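Local coordinates for cryptic loci regulator 2 (Schizosaccharomyces pombe 972h-, PDB 5IKJ), which promotes transcriptional silencing in fission yeast upstream of histone deacetylases, and is required for nucleosome positioning at heterochromatic loci and for silencing by the SHREC complex, at residues C292-L295 with Y300-D303; W334-I339 with D423-Q428; S430-I435 with K457-R462; S470-R475 with Y496-V501. All coordinates share one frame; numbering follows the deposited sequence.

Interaction 1: residues C292-L295 with Y300-D303; sequences CKQL and YYFD
Cys292 and Tyr301 form an antiparallel hydrogen-bonded pair, the last such rung before the loop of a beta hairpin made by strands 288-294 and 300-304. Two backbone bonds define it. Cys292 N donates to Tyr301 O at 2.9 Å, and Tyr301 N returns a longer bond to Cys292 O at 3.2 Å; both are nearly straight at hydrogen (172°), although the second donor sits above the carbonyl plane. Lys293 and Tyr300 follow as a non-hydrogen-bonded pair, with CA atoms 4.8 Å apart.

Apolar contact comes from the Lys293 chain. Its CD reaches the edge of the Tyr300 ring, 3.9 Å from CD1; the Tyr300 ring also meets Phe532 of helix 531-540 edge-to-face. A bend at chi2 and another at chi4 turn NZ of Lys293 back over its own strand, where it donates to Gln294 O at 2.8 Å, almost in line with the C=O bond. Asn297 O and Asn526 O accept from the same ammonium group.

Polar atoms also meet the other tyrosine. The extended Gln294 chain runs beside Tyr301 in the same direction, bringing OE1 to 3.5 Å from CE2 at the ring edge, with amide and ring planes 21° apart.

A methionine in place of Lys293 would probably leave the carbonyls of Gln294, Asn297 and Asn526 without their shared donor and the hairpin loop less firmly held. The chemistry thus divides the work: backbone bonds set the register, while one buried ammonium group, gripped by three carbonyls, ties the hairpin end to the chain around Asn526.

Interaction 2: residues W334-I339 with D423-Q428; sequences WNLFGI and DIVCFQ
Leu336 and Val425 meet through methyl groups whose positions follow from their first torsions. In Leu336, CG stands anti to the carbonyl carbon (chi1 -72°), and chi2 of 155° carries CD1 outward from strand 333-340. In Val425, CG1 is anti to the backbone N (chi1 178°), which puts CG2 beside that nitrogen and facing the leucine. The two side chains run antiparallel to each other where they pass, and CD1 of Leu336 comes to 3.9 Å from CG2 of Val425.

The same CG2 serves the second contact. Trp334 lies two residues before Leu336 and points from the same side of its strand; its CZ3, on the six-membered ring, lies 4.2 Å from Val425 CG2. The methyl group approaches this ring obliquely. One valine methyl therefore touches both a leucine and a tryptophan.

Backbones stay well apart, the closest CA atoms, those of Leu336 and Val425, being 9.0 Å from each other. The strands are accordingly joined by side chains and not by a ladder of bonds, in keeping with a curled sheet in which 377-384 and 411-419 lie in sequence between them. Phe488 is a further neighbour: its ring meets Trp334 edge-to-face and also touches Val425. A partner protein adds apolar side chains against Trp334 and Leu336, and its backbone bonds to Asp423 and Val425.

No hydrogen bond crosses between the two segments, and just 104 Å² is buried between them. Cohesion here is hydrophobic and small in area, and Trp334 and Leu336 also pack against the bound protein.

Interaction 3: residues S430-I435 with K457-R462; sequences SLWTQI and KELPRR
Trp432 carries this contact, its indole reaching from strand 425-436 toward the loop that leads into helix 461-469. The bond to CB points toward segment 457-462, and chi1 of -61° sets CG anti to the carbonyl carbon, directing the rings outward from the strand. On the five-membered ring, NE1 turns back to its own strand and donates to Ser430 OG at 3.0 Å; the N-H...O angle is 156°, and the acceptor lies close to the ring plane. This bond helps to fix the rotation of the indole. Along the six-membered ring, CE3 comes to 4.2 Å from Leu459 CD2, and CZ3 and CH2 next to it also meet that methyl group. Leu459 crosses the ring obliquely; the modelled spacing at CZ3 is too short to be trusted, so the closeness and detail of this apolar contact are doubtful. At the far end, CH2 has Glu458 O near the ring plane, at 4.4 Å. Replacing Trp432 by an alanine is likely to leave a gap beside Leu459 and to deprive the Ser430 hydroxyl of its indole donor.

The ring of Phe411, on the adjoining strand 411-419, meets the indole with planes about 15° apart, while Tyr413 of that strand touches both Trp432 and Pro460. Pro460 occupies the N-cap position of helix 461-469, so the start of the helix lies next to strands 411-419 and 425-436.

Interaction 4: residues S470-R475 with Y496-V501; sequences SNTYFR and YEPWFV
Pro498 makes a small van der Waals contact with Ser470 and Thr472, where the chain passes from helix 461-469 into strand 472-476 and meets the loop following strand 491-494. A single proline atom does the touching. CG lies 3.9 Å from Ser470 OG and, equally, 3.9 Å from Thr472 OG1, so the ring carbon faces a pair of hydroxyls. Thr472 places OG1 there with chi1 at -62°, which leaves CG2 anti to the backbone N; its side chain passes at a slant to the proline. The two hydroxyl oxygens are themselves 3.3 Å apart, at most a weak bond, and Ser470 OG also bonds to Val466 O in the preceding helix.

The proline is presented by a type I beta turn from Glu497 to Phe500, closed by Phe500 N donating to Glu497 O at 2.8 Å. No hydrogen bond joins the two segments, and 124 Å² is buried between them.

Val466 of helix 461-469 touches Pro498, Glu497 and Phe474, while Glu497 forms a salt bridge with Arg462 of that helix. The turn therefore rests against the helix and the start of strand 472-476, which pairs with strand 425-436.

How the interactions relate
From the N terminus, interaction 1 comes first, closing the hairpin of strands 288-294 and 300-304 in the five-stranded antiparallel sheet. Each of the other three involves a strand of the larger mixed sheet. Interaction 2 spans 83 intervening residues and brings strand 333-340 to the start of strand 425-436; interaction 3 begins farther along that same strand and closes over 21 residues at helix 461-469; interaction 4 spans 20 more. All four run in series, none nested or crossed. Interactions 3 and 4 touch directly: Ile435 N lies 2.7 Å from Tyr473 O, a probable backbone hydrogen bond between neighbouring strands. Interaction 1 stands apart, its centre about 28 Å from that of interaction 4.

Interaction 1: residues C292-L295 with Y300-D303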
# COMPACT_ATOMS: atom_id res chain seq x y z
N CYS A 292 9.42 -5.10 -17.44
CA CYS A 292 10.51 -4.17 -17.20
C CYS A 292 10.73 -3.26 -18.39
O CYS A 292 10.15 -3.44 -19.47
CB CYS A 292 11.80 -4.93 -16.88
SG CYS A 292 11.59 -6.19 -15.61
N LYS A 293 11.58 -2.26 -18.17
CA LYS A 293 11.99 -1.30 -19.19
C LYS A 293 13.51 -1.20 -19.12
O LYS A 293 14.05 -0.78 -18.09
CB LYS A 293 11.34 0.07 -18.95
CG LYS A 293 11.98 1.24 -19.70
CD LYS A 293 11.81 1.12 -21.21
CE LYS A 293 12.24 2.40 -21.92
NZ LYS A 293 13.62 2.81 -21.56
N GLN A 294 14.19 -1.59 -20.20
CA GLN A 294 15.64 -1.48 -20.22
C GLN A 294 16.05 -0.02 -20.07
O GLN A 294 15.39 0.89 -20.58
CB GLN A 294 16.21 -2.06 -21.51
CG GLN A 294 17.73 -2.11 -21.53
CD GLN A 294 18.28 -2.89 -22.71
OE1 GLN A 294 17.55 -3.61 -23.38
NE2 GLN A 294 19.58 -2.75 -22.96
N LEU A 295 17.15 0.20 -19.35
CA LEU A 295 17.66 1.54 -19.09
C LEU A 295 18.81 1.83 -20.04
O LEU A 295 19.79 1.07 -20.09
CB LEU A 295 18.10 1.67 -17.63
CG LEU A 295 16.96 1.53 -16.62
CD1 LEU A 295 17.49 1.38 -15.20
CD2 LEU A 295 16.00 2.71 -16.70
N TYR A 300 11.23 -2.97 -24.22
CA TYR A 300 10.42 -3.54 -23.17
C TYR A 300 10.74 -5.03 -23.05
O TYR A 300 11.08 -5.69 -24.03
CB TYR A 300 8.93 -3.36 -23.45
CG TYR A 300 8.48 -1.95 -23.77
CD1 TYR A 300 9.29 -0.85 -23.50
CD2 TYR A 300 7.23 -1.72 -24.33
CE1 TYR A 300 8.87 0.44 -23.79
CE2 TYR A 300 6.80 -0.44 -24.62
CZ TYR A 300 7.63 0.64 -24.35
OH TYR A 300 7.20 1.91 -24.64
N TYR A 301 10.62 -5.56 -21.83
CA TYR A 301 10.80 -6.99 -21.59
C TYR A 301 9.69 -7.43 -20.64
O TYR A 301 9.73 -7.14 -19.44
CB TYR A 301 12.18 -7.30 -21.02
CG TYR A 301 13.27 -7.26 -22.07
CD1 TYR A 301 13.27 -8.15 -23.14
CD2 TYR A 301 14.32 -6.35 -21.98
CE1 TYR A 301 14.26 -8.12 -24.10
CE2 TYR A 301 15.32 -6.32 -22.94
CZ TYR A 301 15.28 -7.20 -23.99
OH TYR A 301 16.27 -7.18 -24.94
N PHE A 302 8.70 -8.13 -21.18
CA PHE A 302 7.54 -8.56 -20.42
C PHE A 302 7.72 -9.99 -19.92
O PHE A 302 8.55 -10.75 -20.41
CB PHE A 302 6.27 -8.47 -21.28
CG PHE A 302 6.04 -7.11 -21.87
CD1 PHE A 302 6.68 -6.73 -23.04
CD2 PHE A 302 5.17 -6.21 -21.27
CE1 PHE A 302 6.46 -5.48 -23.59
CE2 PHE A 302 4.95 -4.96 -21.81
CZ PHE A 302 5.60 -4.60 -22.97
N ASP A 303 6.91 -10.35 -18.93
CA ASP A 303 6.84 -11.71 -18.41
C ASP A 303 8.21 -12.20 -17.95
O ASP A 303 8.73 -13.22 -18.40
CB ASP A 303 6.24 -12.66 -19.46
CG ASP A 303 6.11 -14.08 -18.95
OD1 ASP A 303 5.82 -14.26 -17.75
OD2 ASP A 303 6.29 -15.02 -19.76

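Interaction 2: residues W334-I339 with D423-Q428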
# COMPACT_ATOMS: atom_id res chain seq x y z
N TRP A 334 17.67 9.36 -4.35
CA TRP A 334 16.73 8.86 -3.35
C TRP A 334 15.60 9.86 -3.22
O TRP A 334 15.79 11.06 -3.45
CB TRP A 334 17.41 8.65 -1.99
CG TRP A 334 17.99 9.89 -1.38
CD1 TRP A 334 19.24 10.39 -1.57
CD2 TRP A 334 17.34 10.78 -0.46
NE1 TRP A 334 19.41 11.54 -0.84
CE2 TRP A 334 18.26 11.80 -0.15
CE3 TRP A 334 16.07 10.82 0.13
CZ2 TRP A 334 17.95 12.85 0.72
CZ3 TRP A 334 15.77 11.85 0.99
CH2 TRP A 334 16.70 12.86 1.28
N ASN A 335 14.41 9.36 -2.88
CA ASN A 335 13.25 10.23 -2.73
C ASN A 335 12.26 9.62 -1.75
O ASN A 335 11.92 8.44 -1.86
CB ASN A 335 12.57 10.49 -4.08
CG ASN A 335 12.14 9.21 -4.77
OD1 ASN A 335 12.97 8.41 -5.21
ND2 ASN A 335 10.83 9.01 -4.90
N LEU A 336 11.82 10.43 -0.79
CA LEU A 336 10.74 10.03 0.10
C LEU A 336 9.41 10.06 -0.64
O LEU A 336 9.24 10.80 -1.61
CB LEU A 336 10.67 10.96 1.32
CG LEU A 336 11.76 10.86 2.38
CD1 LEU A 336 11.87 12.18 3.13
CD2 LEU A 336 11.45 9.73 3.36
N PHE A 337 8.46 9.25 -0.17
CA PHE A 337 7.12 9.25 -0.74
C PHE A 337 6.13 8.74 0.30
O PHE A 337 6.50 8.04 1.24
CB PHE A 337 7.04 8.39 -2.01
CG PHE A 337 7.48 6.97 -1.82
CD1 PHE A 337 6.61 6.02 -1.33
CD2 PHE A 337 8.78 6.59 -2.13
CE1 PHE A 337 7.01 4.71 -1.16
CE2 PHE A 337 9.19 5.28 -1.95
CZ PHE A 337 8.30 4.34 -1.46
N GLY A 338 4.87 9.11 0.11
CA GLY A 338 3.80 8.59 0.93
C GLY A 338 3.72 9.21 2.31
O GLY A 338 3.74 8.50 3.32
N ILE A 339 3.63 10.54 2.37
CA ILE A 339 3.49 11.21 3.66
C ILE A 339 2.14 10.85 4.27
O ILE A 339 1.14 10.71 3.57
CB ILE A 339 3.64 12.73 3.49
CG1 ILE A 339 3.81 13.41 4.85
CG2 ILE A 339 2.45 13.31 2.74
CD1 ILE A 339 4.29 14.85 4.76
N ASP A 423 15.64 17.99 10.09
CA ASP A 423 15.48 17.69 8.67
C ASP A 423 16.18 16.40 8.25
O ASP A 423 16.44 16.19 7.06
CB ASP A 423 15.96 18.84 7.79
CG ASP A 423 15.15 20.11 7.98
OD1 ASP A 423 13.97 20.00 8.38
OD2 ASP A 423 15.68 21.21 7.72
N ILE A 424 16.49 15.52 9.20
CA ILE A 424 17.22 14.28 8.92
C ILE A 424 16.22 13.14 8.80
O ILE A 424 15.31 13.01 9.62
CB ILE A 424 18.26 14.00 10.02
CG1 ILE A 424 19.32 15.10 10.02
CG2 ILE A 424 18.90 12.63 9.81
CD1 ILE A 424 20.35 14.98 11.13
N VAL A 425 16.38 12.33 7.75
CA VAL A 425 15.56 11.14 7.58
C VAL A 425 16.01 10.08 8.58
O VAL A 425 17.18 9.69 8.60
CB VAL A 425 15.65 10.62 6.14
CG1 VAL A 425 14.82 9.35 5.95
CG2 VAL A 425 15.21 11.69 5.15
N CYS A 426 15.08 9.61 9.41
CA CYS A 426 15.38 8.64 10.45
C CYS A 426 14.59 7.35 10.22
O CYS A 426 13.41 7.39 9.86
CB CYS A 426 15.04 9.19 11.84
SG CYS A 426 15.85 10.74 12.24
N PHE A 427 15.27 6.22 10.42
CA PHE A 427 14.64 4.91 10.44
C PHE A 427 14.54 4.43 11.89
O PHE A 427 15.56 4.38 12.59
CB PHE A 427 15.44 3.90 9.62
CG PHE A 427 15.18 3.97 8.14
CD1 PHE A 427 15.32 5.16 7.45
CD2 PHE A 427 14.83 2.83 7.44
CE1 PHE A 427 15.09 5.21 6.08
CE2 PHE A 427 14.60 2.87 6.08
CZ PHE A 427 14.73 4.06 5.40
N GLN A 428 13.34 4.08 12.32
CA GLN A 428 13.11 3.53 13.65
C GLN A 428 12.60 2.11 13.51
O GLN A 428 11.67 1.85 12.74
CB GLN A 428 12.11 4.38 14.44
CG GLN A 428 11.86 3.86 15.86
CD GLN A 428 10.64 4.49 16.51
OE1 GLN A 428 10.55 5.71 16.64
NE2 GLN A 428 9.69 3.65 16.90

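Interaction 3: residues S430-I435 with K457-R462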
# COMPACT_ATOMS: atom_id res chain seq x y z
N SER A 430 13.16 -2.30 15.29
CA SER A 430 13.84 -3.27 16.13
C SER A 430 14.97 -3.95 15.36
O SER A 430 14.89 -4.12 14.14
CB SER A 430 12.86 -4.32 16.65
OG SER A 430 12.04 -4.81 15.60
N LEU A 431 16.01 -4.35 16.09
CA LEU A 431 17.20 -4.95 15.51
C LEU A 431 17.20 -6.45 15.78
O LEU A 431 16.88 -6.89 16.89
CB LEU A 431 18.46 -4.31 16.10
CG LEU A 431 18.50 -2.78 16.05
CD1 LEU A 431 19.73 -2.26 16.77
CD2 LEU A 431 18.46 -2.27 14.62
N TRP A 432 17.56 -7.22 14.76
CA TRP A 432 17.49 -8.67 14.82
C TRP A 432 18.79 -9.29 14.32
O TRP A 432 19.59 -8.64 13.63
CB TRP A 432 16.34 -9.23 13.98
CG TRP A 432 14.98 -8.76 14.41
CD1 TRP A 432 14.50 -7.48 14.35
CD2 TRP A 432 13.93 -9.56 14.94
NE1 TRP A 432 13.21 -7.45 14.82
CE2 TRP A 432 12.84 -8.71 15.19
CE3 TRP A 432 13.80 -10.92 15.24
CZ2 TRP A 432 11.64 -9.17 15.73
CZ3 TRP A 432 12.61 -11.38 15.77
CH2 TRP A 432 11.55 -10.51 16.00
N THR A 433 18.99 -10.55 14.67
CA THR A 433 20.02 -11.39 14.09
C THR A 433 19.37 -12.63 13.50
O THR A 433 18.31 -13.07 13.96
CB THR A 433 21.08 -11.80 15.12
OG1 THR A 433 22.20 -12.39 14.46
CG2 THR A 433 20.51 -12.78 16.14
N GLN A 434 20.00 -13.20 12.47
CA GLN A 434 19.50 -14.40 11.82
C GLN A 434 20.54 -15.51 11.95
O GLN A 434 21.74 -15.26 11.86
CB GLN A 434 19.19 -14.15 10.34
CG GLN A 434 20.40 -13.85 9.48
CD GLN A 434 20.03 -13.40 8.08
OE1 GLN A 434 20.59 -12.45 7.55
NE2 GLN A 434 19.08 -14.10 7.46
N ILE A 435 20.05 -16.73 12.17
CA ILE A 435 20.91 -17.89 12.36
C ILE A 435 20.49 -18.96 11.36
O ILE A 435 19.33 -19.40 11.37
CB ILE A 435 20.82 -18.44 13.80
CG1 ILE A 435 21.15 -17.34 14.81
CG2 ILE A 435 21.76 -19.62 13.98
CD1 ILE A 435 19.93 -16.61 15.34
N LYS A 457 5.05 -16.88 17.03
CA LYS A 457 3.99 -15.96 17.41
C LYS A 457 4.41 -14.51 17.22
O LYS A 457 3.67 -13.72 16.62
CB LYS A 457 3.60 -16.19 18.88
CG LYS A 457 2.72 -17.40 19.15
CD LYS A 457 2.77 -17.76 20.63
CE LYS A 457 2.17 -19.13 20.92
NZ LYS A 457 2.57 -19.60 22.28
N GLU A 458 5.59 -14.16 17.71
CA GLU A 458 6.02 -12.77 17.79
C GLU A 458 6.77 -12.29 16.55
O GLU A 458 7.27 -11.16 16.54
CB GLU A 458 6.91 -12.57 19.03
CG GLU A 458 6.16 -12.64 20.34
CD GLU A 458 6.98 -12.13 21.51
OE1 GLU A 458 6.46 -12.11 22.64
OE2 GLU A 458 8.15 -11.75 21.29
N LEU A 459 6.86 -13.11 15.51
CA LEU A 459 7.51 -12.65 14.29
C LEU A 459 6.48 -12.05 13.33
O LEU A 459 5.30 -12.42 13.36
CB LEU A 459 8.23 -13.80 13.60
CG LEU A 459 9.43 -14.42 14.31
CD1 LEU A 459 9.92 -15.63 13.54
CD2 LEU A 459 10.54 -13.41 14.49
N PRO A 460 6.89 -11.12 12.47
CA PRO A 460 6.02 -10.73 11.36
C PRO A 460 5.83 -11.89 10.39
O PRO A 460 6.66 -12.80 10.30
CB PRO A 460 6.77 -9.56 10.70
CG PRO A 460 8.18 -9.69 11.16
CD PRO A 460 8.11 -10.30 12.53
N ARG A 461 4.72 -11.84 9.66
CA ARG A 461 4.37 -12.93 8.75
C ARG A 461 5.51 -13.23 7.79
O ARG A 461 5.79 -14.39 7.48
CB ARG A 461 3.10 -12.59 7.99
CG ARG A 461 2.45 -13.78 7.31
CD ARG A 461 2.30 -13.56 5.82
NE ARG A 461 1.78 -14.74 5.14
CZ ARG A 461 1.85 -14.95 3.83
NH1 ARG A 461 2.42 -14.05 3.04
NH2 ARG A 461 1.35 -16.06 3.30
N ARG A 462 6.19 -12.18 7.31
CA ARG A 462 7.29 -12.37 6.37
C ARG A 462 8.35 -13.30 6.95
O ARG A 462 8.82 -14.22 6.27
CB ARG A 462 7.89 -11.00 6.02
CG ARG A 462 9.08 -11.04 5.07
CD ARG A 462 9.57 -9.62 4.81
NE ARG A 462 10.59 -9.53 3.77
CZ ARG A 462 11.16 -8.40 3.39
NH1 ARG A 462 10.82 -7.25 3.95
NH2 ARG A 462 12.08 -8.41 2.43

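Interaction 4: residues S470-R475 with Y496-V501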
# COMPACT_ATOMS: atom_id res chain seq x y z
N SER A 470 12.92 -22.27 5.19
CA SER A 470 14.37 -22.37 5.24
C SER A 470 14.79 -22.82 6.63
O SER A 470 13.98 -22.87 7.56
CB SER A 470 15.04 -21.03 4.89
OG SER A 470 14.79 -20.06 5.89
N ASN A 471 16.07 -23.15 6.76
CA ASN A 471 16.65 -23.48 8.06
C ASN A 471 17.28 -22.24 8.69
O ASN A 471 18.45 -22.23 9.08
CB ASN A 471 17.67 -24.60 7.91
CG ASN A 471 17.06 -25.88 7.37
OD1 ASN A 471 17.56 -26.47 6.41
ND2 ASN A 471 15.96 -26.31 7.97
N THR A 472 16.48 -21.18 8.78
CA THR A 472 16.93 -19.89 9.28
C THR A 472 16.06 -19.47 10.46
O THR A 472 14.83 -19.58 10.40
CB THR A 472 16.88 -18.83 8.17
OG1 THR A 472 17.77 -19.21 7.11
CG2 THR A 472 17.29 -17.46 8.70
N TYR A 473 16.71 -19.00 11.52
CA TYR A 473 16.06 -18.64 12.77
C TYR A 473 16.38 -17.19 13.10
O TYR A 473 17.50 -16.72 12.86
CB TYR A 473 16.54 -19.58 13.89
CG TYR A 473 15.99 -19.31 15.27
CD1 TYR A 473 14.65 -19.53 15.56
CD2 TYR A 473 16.82 -18.87 16.29
CE1 TYR A 473 14.15 -19.30 16.83
CE2 TYR A 473 16.33 -18.63 17.56
CZ TYR A 473 14.99 -18.85 17.83
OH TYR A 473 14.51 -18.61 19.09
N PHE A 474 15.39 -16.47 13.64
CA PHE A 474 15.51 -15.03 13.87
C PHE A 474 15.28 -14.71 15.34
O PHE A 474 14.37 -15.26 15.97
CB PHE A 474 14.52 -14.26 13.00
CG PHE A 474 14.70 -14.48 11.52
CD1 PHE A 474 15.70 -13.81 10.83
CD2 PHE A 474 13.88 -15.35 10.83
CE1 PHE A 474 15.87 -14.01 9.47
CE2 PHE A 474 14.05 -15.55 9.47
CZ PHE A 474 15.04 -14.88 8.79
N ARG A 475 16.11 -13.82 15.88
CA ARG A 475 16.02 -13.39 17.27
C ARG A 475 16.21 -11.89 17.36
O ARG A 475 17.06 -11.32 16.67
CB ARG A 475 17.08 -14.08 18.14
CG ARG A 475 16.61 -15.35 18.82
CD ARG A 475 17.56 -15.77 19.94
NE ARG A 475 18.96 -15.66 19.55
CZ ARG A 475 19.75 -14.62 19.84
NH1 ARG A 475 19.29 -13.59 20.53
NH2 ARG A 475 21.02 -14.63 19.44
N TYR A 496 17.23 -9.26 1.99
CA TYR A 496 16.56 -10.21 1.12
C TYR A 496 16.49 -11.58 1.78
O TYR A 496 17.38 -11.97 2.54
CB TYR A 496 17.28 -10.32 -0.23
CG TYR A 496 17.28 -9.05 -1.04
CD1 TYR A 496 16.17 -8.67 -1.78
CD2 TYR A 496 18.40 -8.23 -1.08
CE1 TYR A 496 16.17 -7.51 -2.53
CE2 TYR A 496 18.41 -7.07 -1.83
CZ TYR A 496 17.29 -6.71 -2.55
OH TYR A 496 17.30 -5.56 -3.29
N GLU A 497 15.41 -12.30 1.48
CA GLU A 497 15.24 -13.64 2.02
C GLU A 497 16.46 -14.49 1.64
O GLU A 497 17.10 -14.25 0.61
CB GLU A 497 13.95 -14.27 1.49
CG GLU A 497 12.67 -13.61 1.99
CD GLU A 497 12.41 -12.25 1.37
OE1 GLU A 497 13.14 -11.89 0.42
OE2 GLU A 497 11.50 -11.54 1.83
N PRO A 498 16.81 -15.48 2.47
CA PRO A 498 18.10 -16.17 2.27
C PRO A 498 18.21 -16.88 0.93
O PRO A 498 19.32 -17.04 0.42
CB PRO A 498 18.16 -17.15 3.45
CG PRO A 498 16.75 -17.35 3.86
CD PRO A 498 16.03 -16.06 3.58
N TRP A 499 17.09 -17.31 0.35
CA TRP A 499 17.12 -17.95 -0.97
C TRP A 499 17.11 -16.94 -2.10
O TRP A 499 17.32 -17.33 -3.26
CB TRP A 499 15.92 -18.88 -1.13
CG TRP A 499 14.59 -18.17 -1.08
CD1 TRP A 499 14.01 -17.46 -2.09
CD2 TRP A 499 13.70 -18.09 0.03
NE1 TRP A 499 12.80 -16.94 -1.67
CE2 TRP A 499 12.59 -17.32 -0.37
CE3 TRP A 499 13.72 -18.60 1.33
CZ2 TRP A 499 11.52 -17.05 0.47
CZ3 TRP A 499 12.66 -18.33 2.17
CH2 TRP A 499 11.57 -17.56 1.74
N PHE A 500 16.89 -15.66 -1.81
CA PHE A 500 16.62 -14.67 -2.85
C PHE A 500 17.83 -14.45 -3.75
O PHE A 500 17.66 -14.13 -4.93
CB PHE A 500 16.19 -13.35 -2.21
CG PHE A 500 15.57 -12.38 -3.17
CD1 PHE A 500 14.23 -12.49 -3.51
CD2 PHE A 500 16.32 -11.36 -3.73
CE1 PHE A 500 13.65 -11.60 -4.40
CE2 PHE A 500 15.75 -10.47 -4.61
CZ PHE A 500 14.41 -10.58 -4.94
N VAL A 501 19.05 -14.60 -3.23
CA VAL A 501 20.25 -14.25 -3.97
C VAL A 501 21.32 -15.30 -3.68
O VAL A 501 21.86 -15.35 -2.57
CB VAL A 501 20.78 -12.85 -3.61
CG1 VAL A 501 21.82 -12.41 -4.63
CG2 VAL A 501 19.64 -11.85 -3.53